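PDB 2PYX: tryptophan halogenase from Shewanella frigidimarina, which probably acts as a flavin-dependent monooxygenase of the tryptophan halogenase family, using bound FAD in the halogenation of an aromatic substrate such as tryptophan. Local coordinates for residues G15-W20 with A366-T371; I21-L26 with L43-I48; I73-N78 with S178-E183. All coordinates share one frame; numbering follows the deposited sequence.

Contact 1 (G15-W20 with A366-T371)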
loop_
_atom_site.group_PDB
_atom_site.type_symbol
_atom_site.label_atom_id
_atom_site.label_comp_id
_atom_site.label_asym_id
_atom_site.label_seq_id
_atom_site.Cartn_x
_atom_site.Cartn_y
_atom_site.Cartn_z
ATOM N N GLY A 15 -16.126 9.965 -0.384
ATOM C CA GLY A 15 -16.255 8.598 -0.771
ATOM C C GLY A 15 -14.912 7.999 -1.180
ATOM O O GLY A 15 -13.902 8.071 -0.454
ATOM N N GLY A 16 -14.870 7.393 -2.353
ATOM C CA GLY A 16 -13.653 6.744 -2.842
ATOM C C GLY A 16 -13.290 5.546 -1.980
ATOM O O GLY A 16 -14.073 5.087 -1.152
ATOM N N THR A 17 -12.094 5.031 -2.175
ATOM C CA THR A 17 -11.680 3.869 -1.414
ATOM C C THR A 17 -11.541 4.218 0.058
ATOM O O THR A 17 -11.855 3.396 0.924
ATOM C CB THR A 17 -10.367 3.293 -1.921
ATOM O OG1 THR A 17 -9.404 4.337 -1.976
ATOM C CG2 THR A 17 -10.551 2.675 -3.267
ATOM N N ALA A 18 -11.104 5.435 0.365
ATOM C CA ALA A 18 -10.906 5.826 1.767
ATOM C C ALA A 18 -12.221 5.819 2.538
ATOM O O ALA A 18 -12.363 5.210 3.604
ATOM C CB ALA A 18 -10.224 7.184 1.842
ATOM N N GLY A 19 -13.238 6.447 1.957
ATOM C CA GLY A 19 -14.506 6.554 2.628
ATOM C C GLY A 19 -15.252 5.257 2.725
ATOM O O GLY A 19 -15.768 4.903 3.803
ATOM N N TRP A 20 -15.282 4.513 1.611
ATOM C CA TRP A 20 -16.055 3.269 1.614
ATOM C C TRP A 20 -15.386 2.117 2.351
ATOM O O TRP A 20 -16.058 1.308 2.982
ATOM C CB TRP A 20 -16.479 2.857 0.218
ATOM C CG TRP A 20 -17.469 3.818 -0.351
ATOM C CD1 TRP A 20 -17.245 4.760 -1.330
ATOM C CD2 TRP A 20 -18.813 3.979 0.061
ATOM N NE1 TRP A 20 -18.393 5.478 -1.564
ATOM C CE2 TRP A 20 -19.368 5.019 -0.724
ATOM C CE3 TRP A 20 -19.621 3.356 1.018
ATOM C CZ2 TRP A 20 -20.686 5.444 -0.567
ATOM C CZ3 TRP A 20 -20.923 3.758 1.140
ATOM C CH2 TRP A 20 -21.440 4.809 0.350
ATOM N N ALA A 366 -2.889 0.530 2.136
ATOM C CA ALA A 366 -2.470 -0.054 3.434
ATOM C C ALA A 366 -2.762 0.889 4.593
ATOM O O ALA A 366 -3.196 0.452 5.666
ATOM C CB ALA A 366 -0.987 -0.352 3.389
ATOM N N LEU A 367 -2.487 2.178 4.413
ATOM C CA LEU A 367 -2.759 3.174 5.476
ATOM C C LEU A 367 -4.268 3.367 5.684
ATOM O O LEU A 367 -4.713 3.538 6.819
ATOM C CB LEU A 367 -2.102 4.502 5.163
ATOM C CG LEU A 367 -0.589 4.554 5.368
ATOM C CD1 LEU A 367 0.023 5.775 4.659
ATOM C CD2 LEU A 367 -0.331 4.559 6.883
ATOM N N ILE A 368 -5.045 3.379 4.604
ATOM C CA ILE A 368 -6.486 3.433 4.731
ATOM C C ILE A 368 -6.990 2.246 5.588
ATOM O O ILE A 368 -7.775 2.404 6.552
ATOM C CB ILE A 368 -7.161 3.482 3.343
ATOM C CG1 ILE A 368 -6.982 4.867 2.731
ATOM C CG2 ILE A 368 -8.624 3.132 3.445
ATOM C CD1 ILE A 368 -7.251 4.892 1.214
ATOM N N GLU A 369 -6.552 1.037 5.236
ATOM C CA GLU A 369 -6.969 -0.163 5.970
ATOM C C GLU A 369 -6.529 -0.064 7.430
ATOM O O GLU A 369 -7.281 -0.432 8.305
ATOM C CB GLU A 369 -6.316 -1.388 5.349
ATOM C CG GLU A 369 -6.719 -1.780 3.943
ATOM C CD GLU A 369 -5.918 -3.019 3.570
ATOM O OE1 GLU A 369 -6.352 -4.114 3.921
ATOM O OE2 GLU A 369 -4.817 -2.889 2.988
ATOM N N TRP A 370 -5.293 0.363 7.681
ATOM C CA TRP A 370 -4.800 0.445 9.048
ATOM C C TRP A 370 -5.661 1.431 9.831
ATOM O O TRP A 370 -6.102 1.145 10.932
ATOM C CB TRP A 370 -3.302 0.864 9.124
ATOM C CG TRP A 370 -2.960 1.140 10.528
ATOM C CD1 TRP A 370 -2.714 0.199 11.516
ATOM C CD2 TRP A 370 -2.942 2.414 11.185
ATOM N NE1 TRP A 370 -2.531 0.822 12.718
ATOM C CE2 TRP A 370 -2.654 2.179 12.556
ATOM C CE3 TRP A 370 -3.102 3.731 10.763
ATOM C CZ2 TRP A 370 -2.599 3.211 13.489
ATOM C CZ3 TRP A 370 -3.006 4.747 11.693
ATOM C CH2 TRP A 370 -2.767 4.481 13.047
ATOM N N THR A 371 -5.883 2.615 9.272
ATOM C CA THR A 371 -6.534 3.637 10.052
ATOM C C THR A 371 -8.003 3.243 10.348
ATOM O O THR A 371 -8.505 3.373 11.474
ATOM C CB THR A 371 -6.499 5.018 9.371
ATOM O OG1 THR A 371 -5.191 5.314 8.855
ATOM C CG2 THR A 371 -6.883 6.080 10.389
#
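With CG1 of I368 anti to the carbonyl carbon (chi1 -74°) and the chain then extended (chi2 163°), the CD1 methyl is carried out from helix 363-377 to the first turn of helix 16-31. There it meets A18: I368 CD1 lies 3.8 Å from A18 CB, while the other branch, I368 CG2, comes within 3.9 Å of A18 CA. A18, with a single methyl, is consistent with the close approach here, A18 CA to I368 CA being 5.8 Å. The side chains of T17 and I368 cross at about a right angle, and the hydroxyl T17 OG1 stands 3.9 Å from I368 CD1, a contact of packing alone. The helix start that receives the isoleucine carries G16 and G19 of a GxGxxG pattern, consistent with the dinucleotide-binding turn of a Rossmann fold, and G15 to A18 are predicted to bind FAD. In this crystal the backbone N atoms of T17 and A18 donate hydrogen bonds to a tartaric acid molecule, probably from the crystallisation liquor. On the other helix, L367 O accepts from both T371 N and T371 OG1, which arrive from opposite faces of its carbonyl plane; T371 OG1 lies 2.7 Å from L367 O.

Contact 2 (I21-L26 with L43-I48); sequences ITAGLL and LNITLI
L43, which packs against L26 across the contact, has its carbonyl O held by a hydrogen bond from N31 ND2, later on the same helix 16-31, so the chain is tied to that helix just before strand 44-49 begins. Between the two segments themselves everything is van der Waals packing, with no hydrogen bond across. I45 places CG1 anti to its carbonyl carbon (chi1 -56°) and beside the backbone N, leaving CG2 anti to that N, and the two branches thus go to different residues. I45 CD1 reaches L26 CB at 3.9 Å and also lies 4.1 Å from A23 O, while I45 CG2 faces A23 CB more loosely at 4.5 Å. L43 CD1 comes to 4.3 Å from L26 CB and 4.0 Å from L26 O. A23, L26, L43 and I45 are all buried, and I12 of the neighbouring strand 9-13 touches both A23 and I45, extending the same apolar layer. Helix 363-377 also covers this helix, A372 touching T22 and L25, and A376 touching L26. A helix laid on a parallel sheet, following strand 9-13 and leading on to the adjacent strand 44-49, is the beta-alpha-beta crossover that opens a Rossmann-type nucleotide-binding fold.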
loop_
_atom_site.group_PDB
_atom_site.type_symbol
_atom_site.label_atom_id
_atom_site.label_comp_id
_atom_site.label_asym_id
_atom_site.label_seq_id
_atom_site.Cartn_x
_atom_site.Cartn_y
_atom_site.Cartn_z
ATOM N N ILE A 21 -14.058 2.053 2.330
ATOM C CA ILE A 21 -13.424 1.028 3.169
ATOM C C ILE A 21 -13.711 1.322 4.641
ATOM O O ILE A 21 -13.979 0.411 5.435
ATOM C CB ILE A 21 -11.918 0.919 2.896
ATOM C CG1 ILE A 21 -11.695 0.208 1.552
ATOM C CG2 ILE A 21 -11.183 0.172 4.035
ATOM C CD1 ILE A 21 -10.257 0.297 1.041
ATOM N N THR A 22 -13.647 2.603 5.006
ATOM C CA THR A 22 -13.944 2.991 6.380
ATOM C C THR A 22 -15.375 2.591 6.746
ATOM O O THR A 22 -15.633 2.028 7.790
ATOM C CB THR A 22 -13.714 4.503 6.612
ATOM O OG1 THR A 22 -12.347 4.820 6.292
ATOM C CG2 THR A 22 -14.007 4.891 8.047
ATOM N N ALA A 23 -16.337 2.970 5.906
ATOM C CA ALA A 23 -17.735 2.651 6.181
ATOM C C ALA A 23 -17.940 1.158 6.374
ATOM O O ALA A 23 -18.598 0.715 7.311
ATOM C CB ALA A 23 -18.603 3.154 5.043
ATOM N N GLY A 24 -17.350 0.366 5.483
ATOM C CA GLY A 24 -17.530 -1.078 5.527
ATOM C C GLY A 24 -16.926 -1.729 6.742
ATOM O O GLY A 24 -17.527 -2.597 7.391
ATOM N N LEU A 25 -15.697 -1.316 7.063
ATOM C CA LEU A 25 -15.020 -1.887 8.229
ATOM C C LEU A 25 -15.750 -1.516 9.542
ATOM O O LEU A 25 -15.902 -2.337 10.422
ATOM C CB LEU A 25 -13.547 -1.508 8.271
ATOM C CG LEU A 25 -12.688 -2.209 7.222
ATOM C CD1 LEU A 25 -11.292 -1.587 7.276
ATOM C CD2 LEU A 25 -12.631 -3.711 7.435
ATOM N N LEU A 26 -16.192 -0.268 9.655
ATOM C CA LEU A 26 -16.947 0.137 10.835
ATOM C C LEU A 26 -18.266 -0.646 10.963
ATOM O O LEU A 26 -18.571 -1.154 12.031
ATOM C CB LEU A 26 -17.285 1.637 10.793
ATOM C CG LEU A 26 -16.099 2.556 11.080
ATOM C CD1 LEU A 26 -16.521 4.003 10.824
ATOM C CD2 LEU A 26 -15.571 2.407 12.490
ATOM N N LEU A 43 -24.046 1.566 15.440
ATOM C CA LEU A 43 -23.558 2.751 14.787
ATOM C C LEU A 43 -24.503 3.190 13.683
ATOM O O LEU A 43 -24.989 2.361 12.900
ATOM C CB LEU A 43 -22.192 2.527 14.114
ATOM C CG LEU A 43 -21.061 2.080 15.039
ATOM C CD1 LEU A 43 -19.787 1.988 14.229
ATOM C CD2 LEU A 43 -20.891 3.008 16.217
ATOM N N ASN A 44 -24.683 4.495 13.605
ATOM C CA ASN A 44 -25.424 5.125 12.524
ATOM C C ASN A 44 -24.395 5.839 11.670
ATOM O O ASN A 44 -23.872 6.894 12.044
ATOM C CB ASN A 44 -26.472 6.107 13.060
ATOM C CG ASN A 44 -27.337 6.709 11.950
ATOM O OD1 ASN A 44 -27.560 6.083 10.921
ATOM N ND2 ASN A 44 -27.807 7.941 12.162
ATOM N N ILE A 45 -24.067 5.223 10.539
ATOM C CA ILE A 45 -22.993 5.698 9.680
ATOM C C ILE A 45 -23.569 6.352 8.418
ATOM O O ILE A 45 -24.370 5.739 7.713
ATOM C CB ILE A 45 -22.089 4.529 9.269
ATOM C CG1 ILE A 45 -21.526 3.775 10.474
ATOM C CG2 ILE A 45 -20.960 5.035 8.353
ATOM C CD1 ILE A 45 -21.058 2.407 10.092
ATOM N N THR A 46 -23.191 7.601 8.176
ATOM C CA THR A 46 -23.575 8.348 6.993
ATOM C C THR A 46 -22.312 8.776 6.250
ATOM O O THR A 46 -21.379 9.319 6.854
ATOM C CB THR A 46 -24.399 9.595 7.383
ATOM O OG1 THR A 46 -25.579 9.204 8.111
ATOM C CG2 THR A 46 -24.788 10.430 6.141
ATOM N N LEU A 47 -22.308 8.581 4.940
ATOM C CA LEU A 47 -21.239 8.983 4.074
ATOM C C LEU A 47 -21.744 10.067 3.140
ATOM O O LEU A 47 -22.708 9.827 2.397
ATOM C CB LEU A 47 -20.634 7.792 3.312
ATOM C CG LEU A 47 -19.323 8.076 2.536
ATOM C CD1 LEU A 47 -18.490 6.818 2.425
ATOM C CD2 LEU A 47 -19.601 8.590 1.145
ATOM N N ILE A 48 -21.109 11.237 3.180
ATOM C CA ILE A 48 -21.460 12.379 2.316
ATOM C C ILE A 48 -20.385 12.437 1.244
ATOM O O ILE A 48 -19.204 12.670 1.536
ATOM C CB ILE A 48 -21.505 13.713 3.082
ATOM C CG1 ILE A 48 -22.501 13.646 4.238
ATOM C CG2 ILE A 48 -21.862 14.852 2.087
ATOM C CD1 ILE A 48 -22.420 14.803 5.216
#

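Contact 3 (I73-N78 with S178-E183); sequences IGIDEN and SQLLTE
I73 and I75 pack their methyl and methylene groups against L180 and L181 of helix 174-187, and this apolar packing carries the contact. The side chains of I73 and L181 cross at about a right angle, and their closest approach is I73 CD1 to L181 CD2 at 4.1 Å. The leucine gets there although its CB is not directed at the other segment: CG stands anti to the carbonyl carbon (chi1 -71°), which turns the branch over to the isoleucine. I75 spans both leucines, with I75 CG2 at 4.2 Å from L180 CD2 and I75 CG1 at 4.5 Å from L181 CD2. All four residues are buried.

Hydrogen bonds do not cross between the segments, but they shape each one. D76 OD1 takes a weak capping bond from N78 N at 2.8 Å and also accepts from D79 N, while D76 OD2 is held by Q161. On helix 174-187, Q179 NE2 donates to E183 OE2 at 3.0 Å from above the carboxylate plane, with the acceptor near the amide plane. One link from just beyond the segment is polar: I73 O accepts from H184 NE2.

The chain leaves helix 65-73 and enters helix 77-83 within three residues, G74 to D76. Helix 174-187, on which this stretch packs, itself rests on helix 16-31, L181 touching W20 and I21. G74, with positive phi, is the C-prime residue of a Schellman motif, and D76 follows as N-cap, the two forming a short helix-to-helix connection.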
loop_
_atom_site.group_PDB
_atom_site.type_symbol
_atom_site.label_atom_id
_atom_site.label_comp_id
_atom_site.label_asym_id
_atom_site.label_seq_id
_atom_site.Cartn_x
_atom_site.Cartn_y
_atom_site.Cartn_z
ATOM N N ILE A 73 -15.304 -7.086 5.482
ATOM C CA ILE A 73 -16.434 -6.311 4.935
ATOM C C ILE A 73 -17.536 -7.215 4.425
ATOM O O ILE A 73 -18.713 -6.842 4.473
ATOM C CB ILE A 73 -15.948 -5.362 3.831
ATOM C CG1 ILE A 73 -15.024 -4.300 4.448
ATOM C CG2 ILE A 73 -17.085 -4.698 3.079
ATOM C CD1 ILE A 73 -14.420 -3.310 3.491
ATOM N N GLY A 74 -17.158 -8.399 3.950
ATOM C CA GLY A 74 -18.094 -9.397 3.490
ATOM C C GLY A 74 -18.197 -9.528 1.990
ATOM O O GLY A 74 -19.229 -9.990 1.469
ATOM N N ILE A 75 -17.147 -9.122 1.283
ATOM C CA ILE A 75 -17.071 -9.198 -0.174
ATOM C C ILE A 75 -16.551 -10.575 -0.591
ATOM O O ILE A 75 -15.594 -11.120 -0.007
ATOM C CB ILE A 75 -16.136 -8.085 -0.753
ATOM C CG1 ILE A 75 -16.593 -6.689 -0.315
ATOM C CG2 ILE A 75 -16.070 -8.177 -2.275
ATOM C CD1 ILE A 75 -17.960 -6.347 -0.628
ATOM N N ASP A 76 -17.233 -11.154 -1.579
ATOM C CA ASP A 76 -16.843 -12.421 -2.180
ATOM C C ASP A 76 -15.652 -12.169 -3.126
ATOM O O ASP A 76 -15.664 -11.225 -3.911
ATOM C CB ASP A 76 -18.068 -12.979 -2.914
ATOM C CG ASP A 76 -17.785 -14.248 -3.682
ATOM O OD1 ASP A 76 -17.089 -14.190 -4.728
ATOM O OD2 ASP A 76 -18.309 -15.307 -3.263
ATOM N N GLU A 77 -14.620 -13.012 -3.050
ATOM C CA GLU A 77 -13.408 -12.773 -3.816
ATOM C C GLU A 77 -13.670 -12.827 -5.299
ATOM O O GLU A 77 -13.070 -12.083 -6.084
ATOM C CB GLU A 77 -12.279 -13.748 -3.468
ATOM C CG GLU A 77 -10.939 -13.214 -4.012
ATOM C CD GLU A 77 -9.720 -14.066 -3.668
ATOM O OE1 GLU A 77 -9.854 -15.283 -3.411
ATOM O OE2 GLU A 77 -8.579 -13.523 -3.630
ATOM N N ASN A 78 -14.535 -13.752 -5.724
ATOM C CA ASN A 78 -14.835 -13.822 -7.157
ATOM C C ASN A 78 -15.517 -12.539 -7.639
ATOM O O ASN A 78 -15.160 -11.992 -8.690
ATOM C CB ASN A 78 -15.677 -15.057 -7.491
ATOM C CG ASN A 78 -14.998 -16.345 -7.071
ATOM O OD1 ASN A 78 -13.800 -16.532 -7.302
ATOM N ND2 ASN A 78 -15.772 -17.261 -6.467
ATOM N N SER A 178 -14.403 1.265 -5.501
ATOM C CA SER A 178 -15.243 2.196 -4.760
ATOM C C SER A 178 -16.718 1.967 -5.089
ATOM O O SER A 178 -17.575 2.041 -4.214
ATOM C CB SER A 178 -14.842 3.628 -5.111
ATOM O OG SER A 178 -13.546 3.888 -4.632
ATOM N N GLN A 179 -17.007 1.709 -6.369
ATOM C CA GLN A 179 -18.392 1.441 -6.780
ATOM C C GLN A 179 -18.937 0.153 -6.171
ATOM O O GLN A 179 -20.056 0.102 -5.667
ATOM C CB GLN A 179 -18.523 1.404 -8.293
ATOM C CG GLN A 179 -19.980 1.292 -8.774
ATOM C CD GLN A 179 -20.916 2.340 -8.162
ATOM O OE1 GLN A 179 -20.627 3.540 -8.168
ATOM N NE2 GLN A 179 -22.050 1.882 -7.625
ATOM N N LEU A 180 -18.118 -0.895 -6.188
ATOM C CA LEU A 180 -18.524 -2.146 -5.549
ATOM C C LEU A 180 -18.812 -1.942 -4.058
ATOM O O LEU A 180 -19.797 -2.413 -3.525
ATOM C CB LEU A 180 -17.459 -3.225 -5.764
ATOM C CG LEU A 180 -17.564 -4.561 -5.036
ATOM C CD1 LEU A 180 -18.945 -5.134 -5.184
ATOM C CD2 LEU A 180 -16.576 -5.568 -5.560
ATOM N N LEU A 181 -17.934 -1.211 -3.389
ATOM C CA LEU A 181 -18.098 -0.969 -1.958
ATOM C C LEU A 181 -19.349 -0.106 -1.670
ATOM O O LEU A 181 -20.053 -0.318 -0.685
ATOM C CB LEU A 181 -16.864 -0.264 -1.379
ATOM C CG LEU A 181 -15.624 -1.162 -1.302
ATOM C CD1 LEU A 181 -14.413 -0.282 -1.019
ATOM C CD2 LEU A 181 -15.792 -2.274 -0.250
ATOM N N THR A 182 -19.610 0.879 -2.532
ATOM C CA THR A 182 -20.793 1.710 -2.355
ATOM C C THR A 182 -22.042 0.841 -2.344
ATOM O O THR A 182 -22.908 0.978 -1.493
ATOM C CB THR A 182 -20.908 2.692 -3.525
ATOM O OG1 THR A 182 -19.803 3.621 -3.510
ATOM C CG2 THR A 182 -22.243 3.460 -3.457
ATOM N N GLU A 183 -22.087 -0.065 -3.325
ATOM C CA GLU A 183 -23.213 -1.004 -3.450
ATOM C C GLU A 183 -23.310 -1.911 -2.230
ATOM O O GLU A 183 -24.356 -2.029 -1.618
ATOM C CB GLU A 183 -23.076 -1.844 -4.738
ATOM C CG GLU A 183 -23.152 -1.015 -5.998
ATOM C CD GLU A 183 -22.526 -1.638 -7.256
ATOM O OE1 GLU A 183 -21.900 -2.741 -7.200
ATOM O OE2 GLU A 183 -22.641 -0.960 -8.319
#

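Overall arrangement
Contacts 1 and 2 share helix 16-31, its start serving contact 1 and its middle contact 2, with centres about 11 Å apart. Contact 3 lies about 13 Å from the first and 14 Å from the second, and touches that helix through both its segments: L181 meets W20 and I21, and I73 meets L25. Along the chain, contact 2 closes before contact 3 opens, and both fall within the 345 residues separating the segments of contact 1. Helix 16-31 is thus packed by strand 44-49 and by helices 65-73, 174-187 and 363-377, so distant parts of the sequence converge on the helix that follows the predicted FAD-binding turn.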